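Disulfide isomerase (Salmonella enterica subsp. enterica serovar Typhimurium, PDB 3L9U) is a thioredoxin-fold thiol-disulfide oxidoreductase that probably introduces disulfide bonds into other proteins by handing over its own redox-active disulfide. Local coordinates at residues A5-E8 with G9-Y12; K39-K42 with A43-P47; G67-G70 with K71-S74; K99-K102 with F103-A107. One frame throughout, in Å; residues are numbered along the deposited sequence.

All four contacts are local and follow one another in series; none nests in or crosses another. Near the N terminus, contact 1 closes a tight loop just before edge strand 12-14 and lies against helix 187-198. Contact 2 marks the break between helix 35-43, at whose start the redox-active Cys34-Cys37 disulfide lies, and helix 45-52. Contact 3 opens helix 70-86, and contact 4 covers most of helix 97-111. Contacts 2 and 4 meet, centres 13 Å apart, through Asp41 with Lys102 and Tyr106, while Ala73 of contact 3 packs on Trp105 of contact 4. Helix 97-111 joins helix 35-43 to helix 70-86, whereas contact 1 lies opposite contacts 3 and 4 across the chain's centre.

Contact 1: A5-E8 with G9-Y12; sequences AFTE and GTDY
Thr7 and Asp11 hold each other through two hydrogen bonds running in opposite directions. Thr7 N donates to Asp11 OD2 at 2.7 Å, and OD2 receives it on its anti lone pair, away from OD1; Asp11 N returns a bond to Thr7 O at 2.8 Å, lying in the carbonyl plane. The carboxylate can bend back this far because Asp11 CG sits beside its own backbone N (chi1 -61°). Thr7 O is gripped a second time by Thr10 N at 3.1 Å, a donor standing well above the carbonyl plane. This last bond closes a type II beta turn, in which Glu8 is extended, in the beta region, and Gly9 has a phi of 94°, a positive value that suits glycine. The turn leads into strand 12-14, the edge of the sheet. Water 2 bridges the turn, donating to Glu8 O and bonding Thr10 OG1. Carbon contacts surround these bonds. Glu8 CA lies over one face of the Tyr12 ring, 4.0 Å from its centroid, a CH-pi contact. Water 1 sits at the edge of that ring and joins Tyr12 OH to Phe6 O. Asp11 OD2 also approaches Phe6 CB at 3.6 Å, with the carboxylate almost perpendicular to the ring and level with its edge. Phe6 and Tyr12 both rest on Leu193 of helix 187-198.

Contact 2: K39-K42 with A43-P47; sequences KYDK and AVTGP
The break between helix 35-43, which begins at the redox-active disulfide, and helix 45-52 is organised by one carbonyl, Tyr40 O. Val44 N donates to Tyr40 O at 2.8 Å (i to i+4), and Thr45 N donates to the same Tyr40 O at 2.9 Å, an i to i+5 bond of the pi type. The two donors arrive from opposite faces of the carbonyl plane, which lets one oxygen accept both. Ala43 N is shared between two weak bonds, to Lys39 O at 3.4 Å and to Tyr40 O at 3.3 Å, consistent with regular i to i+4 pairing weakening at the helix end. Water 3 bridges Asp41 O, to which it donates, and Gly46 N, from which it accepts. Val44 CB comes within 3.6 Å of Tyr40 CD2; the two side chains run alongside and point the same way. Val44 CG1 lies anti to the backbone N (chi1 174°), and both methyls end up near that ring carbon. The buried Asp41 makes salt bridges with Lys28 and Lys102 and a hydrogen bond with Tyr106 OH; Thr45 OG1 bonds Tyr171 OH and Lys28 NZ. A break of this kind in the helix after the CxxC motif is a familiar feature of the thioredoxin fold.

Contact 3: G67-G70 with K71-S74; sequences GEYG and KQAS
The ring of Tyr69 meets the side-chain amide of Gln72 at its edge, with Gln72 OE1 3.8 Å from Tyr69 CD1 and the two planes 79° apart. A bend at chi2 (83°) folds the glutamine back over the start of its own helix, and it brings OE1 to 3.2 Å from Tyr69 CA, closer than to any ring atom. The other end of the amide is held by water 4, which accepts from Gln72 NE2 at 3.1 Å and donates to Glu68 O, thereby linking the first turn to the loop ahead of it. Backbone bonds then start the helix. Ala73 N reaches Tyr69 O at 3.0 Å in a nearly linear approach (N-H...O 169°), and Ser74 N reaches Gly70 O at 2.9 Å. The polar ends point elsewhere: Tyr69 OH bonds Trp116 O and Asp121 N, and Ser74 OG bonds His62 ND1. The Tyr69 ring also stacks on Phe125, so the N-cap residue is fixed from helix 122-133 as well as by its own helix. With Tyr69 in the N-cap position and its carbonyl receiving the first regular i to i+4 bond, the arrangement is that of an alpha-helix N terminus emerging from a loop, here that of helix 70-86.

Contact 4: K99-K102 with F103-A107; sequences KKAK and FAWYA
Lys102 and Phe103, adjacent in helix 97-111, carry most of the contact, Lys102 through its methylenes and Phe103 through its ring. Lys102 leaves the backbone with CG anti to N (chi1 178°) and runs alongside Tyr106, one turn further on. Its CG rests 3.6 Å from Tyr106 CE2, and CD follows the same ring carbon at 3.9 Å. A bend at chi3 (60°) then turns the chain, so that CE passes 3.9 Å from Phe103 CE2. A second aliphatic chain reaches the same CD2-CE2 side of the Phe103 ring: the extended Lys99 crosses it obliquely, its CG 3.7 Å from Phe103 CD2. At its edge the same ring lies beside Lys99 O, which is 3.4 Å from Phe103 CD2. Ala101 contributes less. Its methyl CB is 4.3 Å from Trp105 CZ3, and the indole lies slantwise near Ala101 O. Regular i to i+4 bonds fix this spacing, among them Phe103 N to Lys99 O at 3.0 Å and Tyr106 N to Lys102 O, also at 3.0 Å. Phe103 touches Tyr38, Asp41 and Lys42 of helix 35-43, and Trp105 stacks on Phe125. The chemistry divides Lys99 and Lys102 lengthwise: their methylenes lie against aromatic rings, while NZ of the buried Lys102 forms a salt bridge with Asp41, which Tyr106 OH also reaches, and Lys99 NZ bonds Phe92 O.

Contact 1: A5-E8 with G9-Y12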
loop_
_atom_site.group_PDB
_atom_site.type_symbol
_atom_site.label_atom_id
_atom_site.label_comp_id
_atom_site.label_asym_id
_atom_site.label_seq_id
_atom_site.Cartn_x
_atom_site.Cartn_y
_atom_site.Cartn_z
ATOM N N ALA A 5 -8.570 3.516 24.274
ATOM C CA ALA A 5 -9.829 4.110 23.862
ATOM C C ALA A 5 -10.601 3.274 22.852
ATOM O O ALA A 5 -11.773 3.543 22.590
ATOM C CB ALA A 5 -9.577 5.502 23.300
ATOM N N PHE A 6 -9.953 2.264 22.281
ATOM C CA PHE A 6 -10.554 1.545 21.158
ATOM C C PHE A 6 -10.893 0.097 21.476
ATOM O O PHE A 6 -10.356 -0.490 22.419
ATOM C CB PHE A 6 -9.677 1.681 19.918
ATOM C CG PHE A 6 -9.511 3.102 19.482
ATOM C CD1 PHE A 6 -10.451 3.692 18.652
ATOM C CD2 PHE A 6 -8.449 3.866 19.940
ATOM C CE1 PHE A 6 -10.322 5.010 18.262
ATOM C CE2 PHE A 6 -8.315 5.187 19.556
ATOM C CZ PHE A 6 -9.254 5.761 18.713
ATOM N N THR A 7 -11.795 -0.460 20.680
ATOM C CA THR A 7 -12.508 -1.675 21.040
ATOM C C THR A 7 -12.249 -2.843 20.090
ATOM O O THR A 7 -12.545 -2.782 18.899
ATOM C CB THR A 7 -14.035 -1.394 21.109
ATOM O OG1 THR A 7 -14.277 -0.304 22.010
ATOM C CG2 THR A 7 -14.784 -2.614 21.589
ATOM N N GLU A 8 -11.693 -3.913 20.639
ATOM C CA GLU A 8 -11.511 -5.147 19.898
ATOM C C GLU A 8 -12.848 -5.643 19.335
ATOM O O GLU A 8 -13.844 -5.715 20.055
ATOM C CB GLU A 8 -10.915 -6.201 20.827
ATOM C CG GLU A 8 -10.738 -7.536 20.185
ATOM C CD GLU A 8 -10.213 -8.579 21.148
ATOM O OE1 GLU A 8 -10.364 -8.421 22.380
ATOM O OE2 GLU A 8 -9.650 -9.563 20.656
ATOM N N GLY A 9 -12.866 -5.972 18.046
ATOM C CA GLY A 9 -14.062 -6.487 17.401
ATOM C C GLY A 9 -14.883 -5.403 16.727
ATOM O O GLY A 9 -15.776 -5.686 15.927
ATOM N N THR A 10 -14.583 -4.152 17.054
ATOM C CA THR A 10 -15.254 -3.026 16.425
ATOM C C THR A 10 -14.253 -2.152 15.688
ATOM O O THR A 10 -14.364 -1.939 14.481
ATOM C CB THR A 10 -16.006 -2.171 17.456
ATOM O OG1 THR A 10 -17.056 -2.951 18.044
ATOM C CG2 THR A 10 -16.603 -0.942 16.787
ATOM N N ASP A 11 -13.258 -1.657 16.414
ATOM C CA ASP A 11 -12.261 -0.778 15.800
ATOM C C ASP A 11 -11.147 -1.555 15.111
ATOM O O ASP A 11 -10.596 -1.106 14.105
ATOM C CB ASP A 11 -11.686 0.171 16.846
ATOM C CG ASP A 11 -12.750 1.056 17.452
ATOM O OD1 ASP A 11 -13.386 1.825 16.699
ATOM O OD2 ASP A 11 -12.951 0.978 18.677
ATOM N N TYR A 12 -10.825 -2.725 15.651
ATOM C CA TYR A 12 -9.727 -3.525 15.123
ATOM C C TYR A 12 -9.914 -4.978 15.525
ATOM O O TYR A 12 -10.760 -5.292 16.352
ATOM C CB TYR A 12 -8.388 -3.018 15.677
ATOM C CG TYR A 12 -8.247 -3.227 17.172
ATOM C CD1 TYR A 12 -8.730 -2.281 18.072
ATOM C CD2 TYR A 12 -7.663 -4.388 17.686
ATOM C CE1 TYR A 12 -8.617 -2.470 19.439
ATOM C CE2 TYR A 12 -7.546 -4.583 19.055
ATOM C CZ TYR A 12 -8.025 -3.619 19.924
ATOM O OH TYR A 12 -7.917 -3.800 21.289
HETATM O O HOH W 1 -8.963 -2.319 23.378
HETATM O O HOH W 2 -16.522 -5.070 19.685
#

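Contact 2: K39-K42 with A43-P47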
loop_
_atom_site.group_PDB
_atom_site.type_symbol
_atom_site.label_atom_id
_atom_site.label_comp_id
_atom_site.label_asym_id
_atom_site.label_seq_id
_atom_site.Cartn_x
_atom_site.Cartn_y
_atom_site.Cartn_z
ATOM N N LYS A 39 -9.743 6.429 -2.781
ATOM C CA LYS A 39 -10.372 7.403 -1.891
ATOM C C LYS A 39 -9.529 7.671 -0.642
ATOM O O LYS A 39 -9.259 8.826 -0.274
ATOM C CB LYS A 39 -11.758 6.897 -1.480
ATOM C CG LYS A 39 -12.585 7.888 -0.680
ATOM C CD LYS A 39 -13.880 7.246 -0.182
ATOM C CE LYS A 39 -14.761 8.253 0.553
ATOM N NZ LYS A 39 -15.270 9.338 -0.341
ATOM N N TYR A 40 -9.128 6.600 0.027
ATOM C CA TYR A 40 -8.333 6.747 1.240
ATOM C C TYR A 40 -6.932 7.295 0.948
ATOM O O TYR A 40 -6.393 8.068 1.732
ATOM C CB TYR A 40 -8.269 5.425 2.022
ATOM C CG TYR A 40 -9.449 5.240 2.949
ATOM C CD1 TYR A 40 -10.693 4.860 2.461
ATOM C CD2 TYR A 40 -9.321 5.464 4.315
ATOM C CE1 TYR A 40 -11.780 4.711 3.305
ATOM C CE2 TYR A 40 -10.395 5.324 5.165
ATOM C CZ TYR A 40 -11.624 4.939 4.656
ATOM O OH TYR A 40 -12.693 4.793 5.510
ATOM N N ASP A 41 -6.339 6.896 -0.176
ATOM C CA ASP A 41 -5.012 7.404 -0.534
ATOM C C ASP A 41 -5.040 8.918 -0.780
ATOM O O ASP A 41 -4.078 9.626 -0.471
ATOM C CB ASP A 41 -4.448 6.654 -1.754
ATOM C CG ASP A 41 -3.187 5.869 -1.431
ATOM O OD1 ASP A 41 -2.254 6.470 -0.847
ATOM O OD2 ASP A 41 -3.122 4.660 -1.773
ATOM N N LYS A 42 -6.132 9.416 -1.353
ATOM C CA LYS A 42 -6.235 10.850 -1.619
ATOM C C LYS A 42 -6.335 11.686 -0.350
ATOM O O LYS A 42 -5.817 12.797 -0.304
ATOM C CB LYS A 42 -7.431 11.168 -2.526
ATOM C CG LYS A 42 -7.216 10.752 -3.975
ATOM C CD LYS A 42 -8.307 11.297 -4.884
ATOM C CE LYS A 42 -9.627 10.552 -4.715
ATOM N NZ LYS A 42 -10.730 11.165 -5.522
ATOM N N ALA A 43 -6.998 11.156 0.675
ATOM C CA ALA A 43 -7.449 11.987 1.795
ATOM C C ALA A 43 -6.975 11.572 3.192
ATOM O O ALA A 43 -6.782 12.430 4.060
ATOM C CB ALA A 43 -8.965 12.091 1.779
ATOM N N VAL A 44 -6.802 10.269 3.414
ATOM C CA VAL A 44 -6.646 9.744 4.771
ATOM C C VAL A 44 -5.248 9.183 5.054
ATOM O O VAL A 44 -4.663 9.444 6.115
ATOM C CB VAL A 44 -7.694 8.630 5.052
ATOM C CG1 VAL A 44 -7.453 7.974 6.415
ATOM C CG2 VAL A 44 -9.127 9.183 4.942
ATOM N N THR A 45 -4.715 8.410 4.111
ATOM C CA THR A 45 -3.466 7.691 4.349
ATOM C C THR A 45 -2.298 8.609 4.704
ATOM O O THR A 45 -1.540 8.329 5.629
ATOM C CB THR A 45 -3.126 6.795 3.147
ATOM O OG1 THR A 45 -4.208 5.877 2.958
ATOM C CG2 THR A 45 -1.831 6.014 3.378
ATOM N N GLY A 46 -2.161 9.708 3.974
ATOM C CA GLY A 46 -1.073 10.635 4.218
ATOM C C GLY A 46 -1.118 11.295 5.585
ATOM O O GLY A 46 -0.157 11.219 6.356
ATOM N N PRO A 47 -2.237 11.953 5.904
ATOM C CA PRO A 47 -2.304 12.626 7.203
ATOM C C PRO A 47 -2.194 11.666 8.382
ATOM O O PRO A 47 -1.561 12.016 9.383
ATOM C CB PRO A 47 -3.679 13.299 7.175
ATOM C CG PRO A 47 -3.929 13.538 5.721
ATOM C CD PRO A 47 -3.343 12.349 5.016
HETATM O O HOH W 3 -3.609 11.062 1.895
#

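Contact 3: G67-G70 with K71-S74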
loop_
_atom_site.group_PDB
_atom_site.type_symbol
_atom_site.label_atom_id
_atom_site.label_comp_id
_atom_site.label_asym_id
_atom_site.label_seq_id
_atom_site.Cartn_x
_atom_site.Cartn_y
_atom_site.Cartn_z
ATOM N N GLY A 67 -7.541 -7.370 -10.056
ATOM C CA GLY A 67 -7.352 -6.746 -11.353
ATOM C C GLY A 67 -6.626 -7.650 -12.333
ATOM O O GLY A 67 -6.200 -8.743 -11.972
ATOM N N GLU A 68 -6.483 -7.206 -13.577
ATOM C CA GLU A 68 -5.763 -8.011 -14.567
ATOM C C GLU A 68 -4.252 -7.844 -14.451
ATOM O O GLU A 68 -3.482 -8.702 -14.902
ATOM C CB GLU A 68 -6.200 -7.656 -15.993
ATOM C CG GLU A 68 -7.633 -8.002 -16.298
ATOM C CD GLU A 68 -7.896 -9.492 -16.272
ATOM O OE1 GLU A 68 -6.961 -10.277 -16.542
ATOM O OE2 GLU A 68 -9.050 -9.876 -15.988
ATOM N N TYR A 69 -3.830 -6.735 -13.850
ATOM C CA TYR A 69 -2.415 -6.376 -13.828
ATOM C C TYR A 69 -1.852 -6.244 -12.418
ATOM O O TYR A 69 -0.908 -5.493 -12.191
ATOM C CB TYR A 69 -2.202 -5.070 -14.594
ATOM C CG TYR A 69 -2.549 -5.165 -16.065
ATOM C CD1 TYR A 69 -1.775 -5.934 -16.928
ATOM C CD2 TYR A 69 -3.642 -4.488 -16.592
ATOM C CE1 TYR A 69 -2.082 -6.024 -18.278
ATOM C CE2 TYR A 69 -3.960 -4.565 -17.944
ATOM C CZ TYR A 69 -3.174 -5.338 -18.779
ATOM O OH TYR A 69 -3.468 -5.427 -20.119
ATOM N N GLY A 70 -2.424 -6.980 -11.474
ATOM C CA GLY A 70 -2.001 -6.885 -10.086
ATOM C C GLY A 70 -0.509 -7.119 -9.898
ATOM O O GLY A 70 0.169 -6.363 -9.202
ATOM N N LYS A 71 0.022 -8.166 -10.517
ATOM C CA LYS A 71 1.431 -8.471 -10.308
ATOM C C LYS A 71 2.342 -7.466 -11.002
ATOM O O LYS A 71 3.395 -7.116 -10.472
ATOM C CB LYS A 71 1.773 -9.902 -10.725
ATOM C CG LYS A 71 3.221 -10.307 -10.423
ATOM C CD LYS A 71 3.523 -10.342 -8.930
ATOM C CE LYS A 71 4.978 -10.723 -8.665
ATOM N NZ LYS A 71 5.290 -12.108 -9.115
ATOM N N GLN A 72 1.946 -6.996 -12.183
ATOM C CA GLN A 72 2.735 -5.975 -12.868
ATOM C C GLN A 72 2.824 -4.712 -12.010
ATOM O O GLN A 72 3.892 -4.107 -11.881
ATOM C CB GLN A 72 2.147 -5.632 -14.244
ATOM C CG GLN A 72 2.360 -6.697 -15.309
ATOM C CD GLN A 72 1.328 -7.804 -15.251
ATOM O OE1 GLN A 72 0.428 -7.784 -14.419
ATOM N NE2 GLN A 72 1.449 -8.774 -16.151
ATOM N N ALA A 73 1.694 -4.307 -11.435
ATOM C CA ALA A 73 1.674 -3.151 -10.553
ATOM C C ALA A 73 2.571 -3.387 -9.341
ATOM O O ALA A 73 3.330 -2.504 -8.940
ATOM C CB ALA A 73 0.250 -2.846 -10.110
ATOM N N SER A 74 2.464 -4.569 -8.743
ATOM C CA SER A 74 3.301 -4.893 -7.595
ATOM C C SER A 74 4.784 -4.768 -7.943
ATOM O O SER A 74 5.576 -4.233 -7.162
ATOM C CB SER A 74 3.015 -6.311 -7.081
ATOM O OG SER A 74 1.759 -6.383 -6.432
HETATM O O HOH W 4 -1.386 -9.880 -16.394
#

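Contact 4: K99-K102 with F103-A107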
loop_
_atom_site.group_PDB
_atom_site.type_symbol
_atom_site.label_atom_id
_atom_site.label_comp_id
_atom_site.label_asym_id
_atom_site.label_seq_id
_atom_site.Cartn_x
_atom_site.Cartn_y
_atom_site.Cartn_z
ATOM N N LYS A 99 4.692 7.268 -5.442
ATOM C CA LYS A 99 3.461 8.037 -5.357
ATOM C C LYS A 99 2.950 8.426 -6.737
ATOM O O LYS A 99 1.758 8.304 -7.022
ATOM C CB LYS A 99 3.658 9.290 -4.502
ATOM C CG LYS A 99 2.372 10.054 -4.239
ATOM C CD LYS A 99 2.636 11.285 -3.389
ATOM C CE LYS A 99 1.344 11.985 -3.010
ATOM N NZ LYS A 99 1.612 13.239 -2.259
ATOM N N LYS A 100 3.856 8.891 -7.594
ATOM C CA LYS A 100 3.469 9.305 -8.939
ATOM C C LYS A 100 2.858 8.154 -9.729
ATOM O O LYS A 100 1.810 8.316 -10.355
ATOM C CB LYS A 100 4.662 9.893 -9.693
ATOM C CG LYS A 100 5.146 11.212 -9.140
ATOM C CD LYS A 100 6.362 11.693 -9.908
ATOM C CE LYS A 100 6.852 13.022 -9.377
ATOM N NZ LYS A 100 7.747 13.691 -10.350
ATOM N N ALA A 101 3.501 6.990 -9.695
ATOM C CA ALA A 101 2.978 5.826 -10.415
ATOM C C ALA A 101 1.620 5.400 -9.857
ATOM O O ALA A 101 0.679 5.122 -10.611
ATOM C CB ALA A 101 3.961 4.664 -10.348
ATOM N N LYS A 102 1.532 5.342 -8.533
ATOM C CA LYS A 102 0.306 4.930 -7.862
ATOM C C LYS A 102 -0.882 5.795 -8.269
ATOM O O LYS A 102 -1.936 5.286 -8.646
ATOM C CB LYS A 102 0.491 4.970 -6.339
ATOM C CG LYS A 102 -0.768 4.584 -5.568
ATOM C CD LYS A 102 -0.527 4.428 -4.068
ATOM C CE LYS A 102 -0.010 5.714 -3.440
ATOM N NZ LYS A 102 0.115 5.603 -1.948
ATOM N N PHE A 103 -0.720 7.111 -8.199
ATOM C CA PHE A 103 -1.843 7.981 -8.523
ATOM C C PHE A 103 -2.158 8.026 -10.020
ATOM O O PHE A 103 -3.307 8.245 -10.400
ATOM C CB PHE A 103 -1.675 9.375 -7.913
ATOM C CG PHE A 103 -2.023 9.418 -6.456
ATOM C CD1 PHE A 103 -3.345 9.490 -6.056
ATOM C CD2 PHE A 103 -1.039 9.329 -5.487
ATOM C CE1 PHE A 103 -3.681 9.503 -4.717
ATOM C CE2 PHE A 103 -1.367 9.346 -4.140
ATOM C CZ PHE A 103 -2.691 9.436 -3.756
ATOM N N ALA A 104 -1.153 7.789 -10.863
ATOM C CA ALA A 104 -1.401 7.697 -12.300
ATOM C C ALA A 104 -2.296 6.499 -12.611
ATOM O O ALA A 104 -3.242 6.594 -13.403
ATOM C CB ALA A 104 -0.091 7.605 -13.074
ATOM N N TRP A 105 -2.004 5.372 -11.972
ATOM C CA TRP A 105 -2.830 4.181 -12.145
ATOM C C TRP A 105 -4.227 4.336 -11.542
ATOM O O TRP A 105 -5.213 3.920 -12.147
ATOM C CB TRP A 105 -2.133 2.943 -11.581
ATOM C CG TRP A 105 -1.187 2.290 -12.554
ATOM C CD1 TRP A 105 -1.381 2.115 -13.896
ATOM C CD2 TRP A 105 0.084 1.697 -12.248
ATOM N NE1 TRP A 105 -0.300 1.465 -14.444
ATOM C CE2 TRP A 105 0.612 1.197 -13.455
ATOM C CE3 TRP A 105 0.833 1.550 -11.073
ATOM C CZ2 TRP A 105 1.846 0.549 -13.520
ATOM C CZ3 TRP A 105 2.055 0.911 -11.133
ATOM C CH2 TRP A 105 2.554 0.416 -12.354
ATOM N N TYR A 106 -4.318 4.935 -10.360
ATOM C CA TYR A 106 -5.622 5.185 -9.755
ATOM C C TYR A 106 -6.501 6.019 -10.698
ATOM O O TYR A 106 -7.668 5.690 -10.947
ATOM C CB TYR A 106 -5.460 5.949 -8.439
ATOM C CG TYR A 106 -5.172 5.146 -7.180
ATOM C CD1 TYR A 106 -5.623 3.832 -7.016
ATOM C CD2 TYR A 106 -4.494 5.738 -6.121
ATOM C CE1 TYR A 106 -5.374 3.131 -5.833
ATOM C CE2 TYR A 106 -4.246 5.052 -4.941
ATOM C CZ TYR A 106 -4.690 3.754 -4.796
ATOM O OH TYR A 106 -4.461 3.097 -3.603
ATOM N N ALA A 107 -5.939 7.110 -11.211
ATOM C CA ALA A 107 -6.686 7.996 -12.098
ATOM C C ALA A 107 -7.094 7.258 -13.368
ATOM O O ALA A 107 -8.255 7.295 -13.777
ATOM C CB ALA A 107 -5.864 9.231 -12.440
#